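Local structure of pesticidal crystal protein Cry2Aa (Bacillus thuringiensis serovar kurstaki, 1I5P) at residues Asn292-Tyr306 with Asp437-Ile450. The protein binds midgut epithelial cells of dipteran and lepidopteran larvae and promotes their colloid-osmotic lysis, acting as an insecticidal toxin. Sequence-based numbering, arbitrary orientation.
Sequences NWPFLYSLFQVNSNY and DLTRPLHYNQIRNI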
loop_
_atom_site.group_PDB
_atom_site.type_symbol
_atom_site.label_atom_id
_atom_site.label_comp_id
_atom_site.label_asym_id
_atom_site.label_seq_id
_atom_site.Cartn_x
_atom_site.Cartn_y
_atom_site.Cartn_z
ATOM N N ASN A 292 -18.720 6.123 -5.416
ATOM C CA ASN A 292 -17.916 7.337 -5.513
ATOM C C ASN A 292 -16.423 7.056 -5.376
ATOM O O ASN A 292 -15.595 7.893 -5.728
ATOM C CB ASN A 292 -18.282 8.318 -4.397
ATOM C CG ASN A 292 -19.756 8.634 -4.347
ATOM O OD1 ASN A 292 -20.298 8.900 -3.277
ATOM N ND2 ASN A 292 -20.413 8.620 -5.500
ATOM N N TRP A 293 -16.089 5.886 -4.847
ATOM C CA TRP A 293 -14.696 5.535 -4.603
ATOM C C TRP A 293 -13.796 5.574 -5.835
ATOM O O TRP A 293 -12.713 6.159 -5.786
ATOM C CB TRP A 293 -14.606 4.161 -3.918
ATOM C CG TRP A 293 -13.206 3.772 -3.520
ATOM C CD1 TRP A 293 -12.582 2.584 -3.781
ATOM C CD2 TRP A 293 -12.242 4.590 -2.842
ATOM N NE1 TRP A 293 -11.286 2.617 -3.318
ATOM C CE2 TRP A 293 -11.050 3.833 -2.738
ATOM C CE3 TRP A 293 -12.266 5.889 -2.318
ATOM C CZ2 TRP A 293 -9.890 4.335 -2.129
ATOM C CZ3 TRP A 293 -11.108 6.389 -1.709
ATOM C CH2 TRP A 293 -9.939 5.610 -1.625
ATOM N N PRO A 294 -14.226 4.961 -6.953
ATOM C CA PRO A 294 -13.403 4.966 -8.164
ATOM C C PRO A 294 -12.931 6.359 -8.523
ATOM O O PRO A 294 -11.760 6.560 -8.843
ATOM C CB PRO A 294 -14.333 4.358 -9.210
ATOM C CG PRO A 294 -15.087 3.347 -8.389
ATOM C CD PRO A 294 -15.458 4.183 -7.177
ATOM N N PHE A 295 -13.840 7.327 -8.458
ATOM C CA PHE A 295 -13.469 8.699 -8.768
ATOM C C PHE A 295 -12.423 9.209 -7.794
ATOM O O PHE A 295 -11.408 9.776 -8.203
ATOM C CB PHE A 295 -14.670 9.648 -8.698
ATOM C CG PHE A 295 -14.270 11.099 -8.603
ATOM C CD1 PHE A 295 -13.895 11.813 -9.741
ATOM C CD2 PHE A 295 -14.179 11.725 -7.365
ATOM C CE1 PHE A 295 -13.429 13.121 -9.649
ATOM C CE2 PHE A 295 -13.710 13.043 -7.259
ATOM C CZ PHE A 295 -13.336 13.739 -8.407
ATOM N N LEU A 296 -12.683 9.014 -6.504
ATOM C CA LEU A 296 -11.777 9.489 -5.463
ATOM C C LEU A 296 -10.345 8.974 -5.577
ATOM O O LEU A 296 -9.401 9.758 -5.552
ATOM C CB LEU A 296 -12.354 9.160 -4.082
ATOM C CG LEU A 296 -13.633 9.929 -3.735
ATOM C CD1 LEU A 296 -14.241 9.411 -2.427
ATOM C CD2 LEU A 296 -13.307 11.417 -3.637
ATOM N N TYR A 297 -10.165 7.667 -5.715
ATOM C CA TYR A 297 -8.806 7.168 -5.813
ATOM C C TYR A 297 -8.162 7.467 -7.170
ATOM O O TYR A 297 -6.938 7.478 -7.287
ATOM C CB TYR A 297 -8.745 5.669 -5.466
ATOM C CG TYR A 297 -9.272 4.699 -6.498
ATOM C CD1 TYR A 297 -8.614 4.510 -7.714
ATOM C CD2 TYR A 297 -10.380 3.902 -6.223
ATOM C CE1 TYR A 297 -9.042 3.549 -8.625
ATOM C CE2 TYR A 297 -10.817 2.932 -7.133
ATOM C CZ TYR A 297 -10.138 2.762 -8.329
ATOM O OH TYR A 297 -10.536 1.781 -9.213
ATOM N N SER A 298 -8.976 7.731 -8.194
ATOM C CA SER A 298 -8.414 8.055 -9.506
ATOM C C SER A 298 -7.858 9.471 -9.414
ATOM O O SER A 298 -6.910 9.829 -10.118
ATOM C CB SER A 298 -9.480 7.974 -10.612
ATOM O OG SER A 298 -10.369 9.078 -10.581
ATOM N N LEU A 299 -8.450 10.260 -8.518
ATOM C CA LEU A 299 -8.039 11.643 -8.297
ATOM C C LEU A 299 -6.823 11.720 -7.385
ATOM O O LEU A 299 -5.893 12.486 -7.636
ATOM C CB LEU A 299 -9.179 12.437 -7.662
ATOM C CG LEU A 299 -8.846 13.843 -7.156
ATOM C CD1 LEU A 299 -8.572 14.765 -8.331
ATOM C CD2 LEU A 299 -10.008 14.377 -6.329
ATOM N N PHE A 300 -6.849 10.924 -6.319
ATOM C CA PHE A 300 -5.770 10.896 -5.339
ATOM C C PHE A 300 -4.449 10.369 -5.895
ATOM O O PHE A 300 -3.395 10.616 -5.312
ATOM C CB PHE A 300 -6.194 10.067 -4.119
ATOM C CG PHE A 300 -7.402 10.618 -3.395
ATOM C CD1 PHE A 300 -8.114 9.819 -2.504
ATOM C CD2 PHE A 300 -7.827 11.933 -3.601
ATOM C CE1 PHE A 300 -9.227 10.312 -1.826
ATOM C CE2 PHE A 300 -8.941 12.435 -2.926
ATOM C CZ PHE A 300 -9.641 11.618 -2.037
ATOM N N GLN A 301 -4.497 9.656 -7.018
ATOM C CA GLN A 301 -3.270 9.120 -7.605
ATOM C C GLN A 301 -2.812 9.865 -8.857
ATOM O O GLN A 301 -1.984 9.365 -9.615
ATOM C CB GLN A 301 -3.440 7.634 -7.912
ATOM C CG GLN A 301 -3.546 6.787 -6.655
ATOM C CD GLN A 301 -3.680 5.324 -6.964
ATOM O OE1 GLN A 301 -2.686 4.635 -7.197
ATOM N NE2 GLN A 301 -4.917 4.832 -6.976
ATOM N N VAL A 302 -3.357 11.057 -9.075
ATOM C CA VAL A 302 -2.964 11.848 -10.232
ATOM C C VAL A 302 -1.499 12.236 -10.070
ATOM O O VAL A 302 -1.100 12.755 -9.029
ATOM C CB VAL A 302 -3.827 13.125 -10.365
ATOM C CG1 VAL A 302 -3.121 14.155 -11.260
ATOM C CG2 VAL A 302 -5.181 12.768 -10.949
ATOM N N ASN A 303 -0.709 11.976 -11.105
ATOM C CA ASN A 303 0.715 12.288 -11.105
ATOM C C ASN A 303 1.478 11.462 -10.073
ATOM O O ASN A 303 2.475 11.925 -9.529
ATOM C CB ASN A 303 0.942 13.781 -10.829
ATOM C CG ASN A 303 0.521 14.673 -11.993
ATOM O OD1 ASN A 303 0.377 14.210 -13.121
ATOM N ND2 ASN A 303 0.351 15.966 -11.722
ATOM N N SER A 304 1.011 10.247 -9.800
ATOM C CA SER A 304 1.676 9.378 -8.829
ATOM C C SER A 304 3.058 8.947 -9.297
ATOM O O SER A 304 3.887 8.540 -8.488
ATOM C CB SER A 304 0.842 8.120 -8.566
ATOM O OG SER A 304 -0.096 8.330 -7.522
ATOM N N ASN A 305 3.301 9.029 -10.602
ATOM C CA ASN A 305 4.587 8.628 -11.153
ATOM C C ASN A 305 5.617 9.754 -11.099
ATOM O O ASN A 305 6.786 9.558 -11.431
ATOM C CB ASN A 305 4.412 8.128 -12.589
ATOM C CG ASN A 305 3.826 9.178 -13.509
ATOM O OD1 ASN A 305 2.890 9.885 -13.150
ATOM N ND2 ASN A 305 4.374 9.273 -14.717
ATOM N N TYR A 306 5.185 10.935 -10.666
ATOM C CA TYR A 306 6.088 12.072 -10.550
ATOM C C TYR A 306 6.613 12.204 -9.124
ATOM O O TYR A 306 6.108 11.553 -8.203
ATOM C CB TYR A 306 5.380 13.366 -10.961
ATOM C CG TYR A 306 5.231 13.513 -12.457
ATOM C CD1 TYR A 306 4.166 12.923 -13.131
ATOM C CD2 TYR A 306 6.196 14.187 -13.207
ATOM C CE1 TYR A 306 4.066 12.991 -14.520
ATOM C CE2 TYR A 306 6.107 14.261 -14.593
ATOM C CZ TYR A 306 5.045 13.664 -15.243
ATOM O OH TYR A 306 4.985 13.735 -16.613
ATOM N N ASP A 437 -18.687 15.038 -11.309
ATOM C CA ASP A 437 -17.300 14.612 -11.162
ATOM C C ASP A 437 -17.260 13.200 -10.591
ATOM O O ASP A 437 -16.506 12.356 -11.070
ATOM C CB ASP A 437 -16.527 15.567 -10.246
ATOM C CG ASP A 437 -16.015 16.798 -10.976
ATOM O OD1 ASP A 437 -15.499 16.652 -12.101
ATOM O OD2 ASP A 437 -16.117 17.912 -10.411
ATOM N N LEU A 438 -18.095 12.944 -9.585
ATOM C CA LEU A 438 -18.149 11.632 -8.946
ATOM C C LEU A 438 -18.525 10.520 -9.918
ATOM O O LEU A 438 -18.186 9.354 -9.710
ATOM C CB LEU A 438 -19.157 11.642 -7.795
ATOM C CG LEU A 438 -18.868 12.539 -6.592
ATOM C CD1 LEU A 438 -20.089 12.577 -5.685
ATOM C CD2 LEU A 438 -17.654 12.020 -5.842
ATOM N N THR A 439 -19.225 10.891 -10.980
ATOM C CA THR A 439 -19.671 9.929 -11.977
ATOM C C THR A 439 -18.652 9.693 -13.091
ATOM O O THR A 439 -18.814 8.783 -13.902
ATOM C CB THR A 439 -20.992 10.395 -12.621
ATOM O OG1 THR A 439 -21.415 9.438 -13.596
ATOM C CG2 THR A 439 -20.798 11.735 -13.301
ATOM N N ARG A 440 -17.605 10.510 -13.128
ATOM C CA ARG A 440 -16.585 10.376 -14.158
ATOM C C ARG A 440 -15.169 10.278 -13.603
ATOM O O ARG A 440 -14.486 11.285 -13.428
ATOM C CB ARG A 440 -16.695 11.549 -15.134
ATOM C CG ARG A 440 -18.018 11.528 -15.863
ATOM C CD ARG A 440 -18.422 12.866 -16.442
ATOM N NE ARG A 440 -19.849 12.824 -16.747
ATOM C CZ ARG A 440 -20.494 13.707 -17.499
ATOM N NH1 ARG A 440 -19.843 14.728 -18.041
ATOM N NH2 ARG A 440 -21.797 13.562 -17.713
ATOM N N PRO A 441 -14.710 9.051 -13.324
ATOM C CA PRO A 441 -13.367 8.822 -12.790
ATOM C C PRO A 441 -12.315 9.396 -13.723
ATOM O O PRO A 441 -12.492 9.385 -14.935
ATOM C CB PRO A 441 -13.293 7.303 -12.704
ATOM C CG PRO A 441 -14.705 6.931 -12.402
ATOM C CD PRO A 441 -15.449 7.781 -13.408
ATOM N N LEU A 442 -11.223 9.903 -13.162
ATOM C CA LEU A 442 -10.155 10.464 -13.984
ATOM C C LEU A 442 -9.302 9.373 -14.612
ATOM O O LEU A 442 -9.215 8.265 -14.082
ATOM C CB LEU A 442 -9.251 11.368 -13.146
ATOM C CG LEU A 442 -9.771 12.751 -12.771
ATOM C CD1 LEU A 442 -11.125 12.639 -12.107
ATOM C CD2 LEU A 442 -8.769 13.413 -11.842
ATOM N N HIS A 443 -8.684 9.681 -15.751
ATOM C CA HIS A 443 -7.812 8.714 -16.401
ATOM C C HIS A 443 -6.407 8.965 -15.876
ATOM O O HIS A 443 -6.203 9.865 -15.053
ATOM C CB HIS A 443 -7.867 8.852 -17.932
ATOM C CG HIS A 443 -7.400 10.175 -18.456
ATOM N ND1 HIS A 443 -6.072 10.546 -18.468
ATOM C CD2 HIS A 443 -8.082 11.202 -19.015
ATOM C CE1 HIS A 443 -5.957 11.744 -19.014
ATOM N NE2 HIS A 443 -7.162 12.164 -19.354
ATOM N N TYR A 444 -5.442 8.171 -16.334
ATOM C CA TYR A 444 -4.059 8.304 -15.889
ATOM C C TYR A 444 -3.555 9.745 -16.019
ATOM O O TYR A 444 -3.582 10.331 -17.103
ATOM C CB TYR A 444 -3.161 7.365 -16.694
ATOM C CG TYR A 444 -1.761 7.227 -16.140
ATOM C CD1 TYR A 444 -1.508 6.429 -15.019
ATOM C CD2 TYR A 444 -0.687 7.893 -16.734
ATOM C CE1 TYR A 444 -0.213 6.296 -14.504
ATOM C CE2 TYR A 444 0.609 7.770 -16.230
ATOM C CZ TYR A 444 0.837 6.965 -15.115
ATOM O OH TYR A 444 2.113 6.832 -14.626
ATOM N N ASN A 445 -3.101 10.306 -14.899
ATOM C CA ASN A 445 -2.582 11.668 -14.856
ATOM C C ASN A 445 -3.473 12.712 -15.511
ATOM O O ASN A 445 -2.980 13.697 -16.057
ATOM C CB ASN A 445 -1.186 11.729 -15.489
ATOM C CG ASN A 445 -0.124 11.093 -14.618
ATOM O OD1 ASN A 445 1.050 11.032 -14.989
ATOM N ND2 ASN A 445 -0.531 10.617 -13.447
ATOM N N GLN A 446 -4.780 12.505 -15.465
ATOM C CA GLN A 446 -5.676 13.486 -16.046
ATOM C C GLN A 446 -5.662 14.735 -15.194
ATOM O O GLN A 446 -5.749 14.663 -13.969
ATOM C CB GLN A 446 -7.105 12.955 -16.128
ATOM C CG GLN A 446 -8.138 14.045 -16.400
ATOM C CD GLN A 446 -9.458 13.495 -16.891
ATOM O OE1 GLN A 446 -9.882 12.409 -16.490
ATOM N NE2 GLN A 446 -10.125 14.250 -17.754
ATOM N N ILE A 447 -5.539 15.884 -15.846
ATOM C CA ILE A 447 -5.538 17.147 -15.137
ATOM C C ILE A 447 -6.920 17.766 -15.292
ATOM O O ILE A 447 -7.264 18.292 -16.348
ATOM C CB ILE A 447 -4.475 18.109 -15.700
ATOM C CG1 ILE A 447 -3.084 17.477 -15.575
ATOM C CG2 ILE A 447 -4.532 19.435 -14.959
ATOM C CD1 ILE A 447 -2.668 17.151 -14.142
ATOM N N ARG A 448 -7.720 17.675 -14.236
ATOM C CA ARG A 448 -9.068 18.232 -14.255
ATOM C C ARG A 448 -9.271 19.038 -12.977
ATOM O O ARG A 448 -8.841 18.620 -11.899
ATOM C CB ARG A 448 -10.112 17.109 -14.323
ATOM C CG ARG A 448 -11.478 17.559 -14.826
ATOM C CD ARG A 448 -12.613 16.673 -14.301
ATOM N NE ARG A 448 -12.563 15.290 -14.782
ATOM C CZ ARG A 448 -13.318 14.306 -14.295
ATOM N NH1 ARG A 448 -14.174 14.554 -13.312
ATOM N NH2 ARG A 448 -13.221 13.077 -14.783
ATOM N N ASN A 449 -9.911 20.196 -13.089
ATOM C CA ASN A 449 -10.159 21.025 -11.913
ATOM C C ASN A 449 -11.392 20.533 -11.162
ATOM O O ASN A 449 -12.483 20.470 -11.721
ATOM C CB ASN A 449 -10.352 22.485 -12.322
ATOM C CG ASN A 449 -9.125 23.071 -12.990
ATOM O OD1 ASN A 449 -7.993 22.701 -12.675
ATOM N ND2 ASN A 449 -9.346 24.010 -13.907
ATOM N N ILE A 450 -11.205 20.175 -9.896
ATOM C CA ILE A 450 -12.305 19.688 -9.070
ATOM C C ILE A 450 -12.756 20.806 -8.135
ATOM O O ILE A 450 -12.167 21.022 -7.075
ATOM C CB ILE A 450 -11.874 18.460 -8.235
ATOM C CG1 ILE A 450 -11.237 17.409 -9.149
ATOM C CG2 ILE A 450 -13.075 17.867 -7.515
ATOM C CD1 ILE A 450 -12.122 16.972 -10.308
HETATM O O HOH W 1 -20.359 7.930 -8.301
HETATM O O HOH W 2 -16.759 7.138 -8.811
HETATM O O HOH W 3 -5.838 8.865 -12.305
HETATM O O HOH W 4 -3.279 9.088 -12.451
#
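Asp-437 meets Phe-295 through its backbone: its carbonyl carbon lies 3.7 Å above one face of the ring, displaced toward the rim, and the N of Leu-438 stands over the same face. Phe-295 reaches this place because its CG is anti to the backbone N (chi1 163°). The Leu-438 side chain runs roughly perpendicular to that of Phe-295, CD2 coming to 3.8 Å from CD2 of Phe-295, while its CD1 lies against the amide of Asn-292, whose OD1 accepts from the backbone N of Thr-289. Two waters extend this junction, both donating to the carbonyl O of Leu-438; one accepts from ND2 of Asn-292, the other from the backbone N of Phe-295. Pro-441 packs against Pro-294 and brings its CA to 4.0 Å from CA of Phe-295, so the two backbones are in contact here. At Leu-442 the N-H donates to OG of Ser-298 (2.8 Å, 148° at the hydrogen), while the hydroxyl's own proton goes to the carbonyl O of Phe-295, one turn back in the helix. The two methyls of Leu-442 divide the work: CD1 approaches CE1 of Phe-295 at 3.4 Å, whereas CD2 touches both CD1 of Leu-299 and CG2 of Val-302. Further on, water bridges the carbonyls of Ser-298 and His-443, and another links Gln-301 O to Asn-445 N. Tyr-444 OH lies near Asn-305, but their polar ends bond to Ile-499 O and Ala-501 O, respectively. Ile-447 CD1 touches Val-302. Ile-450 closes the apolar cluster, with Ile-450 CD1 in the ring plane of Phe-295, 3.9 Å from Phe-295 CZ. The arrangement joins a short helix to an extended loop, partly through water, within the middle, beta-prism domain of a three-domain delta-endotoxin.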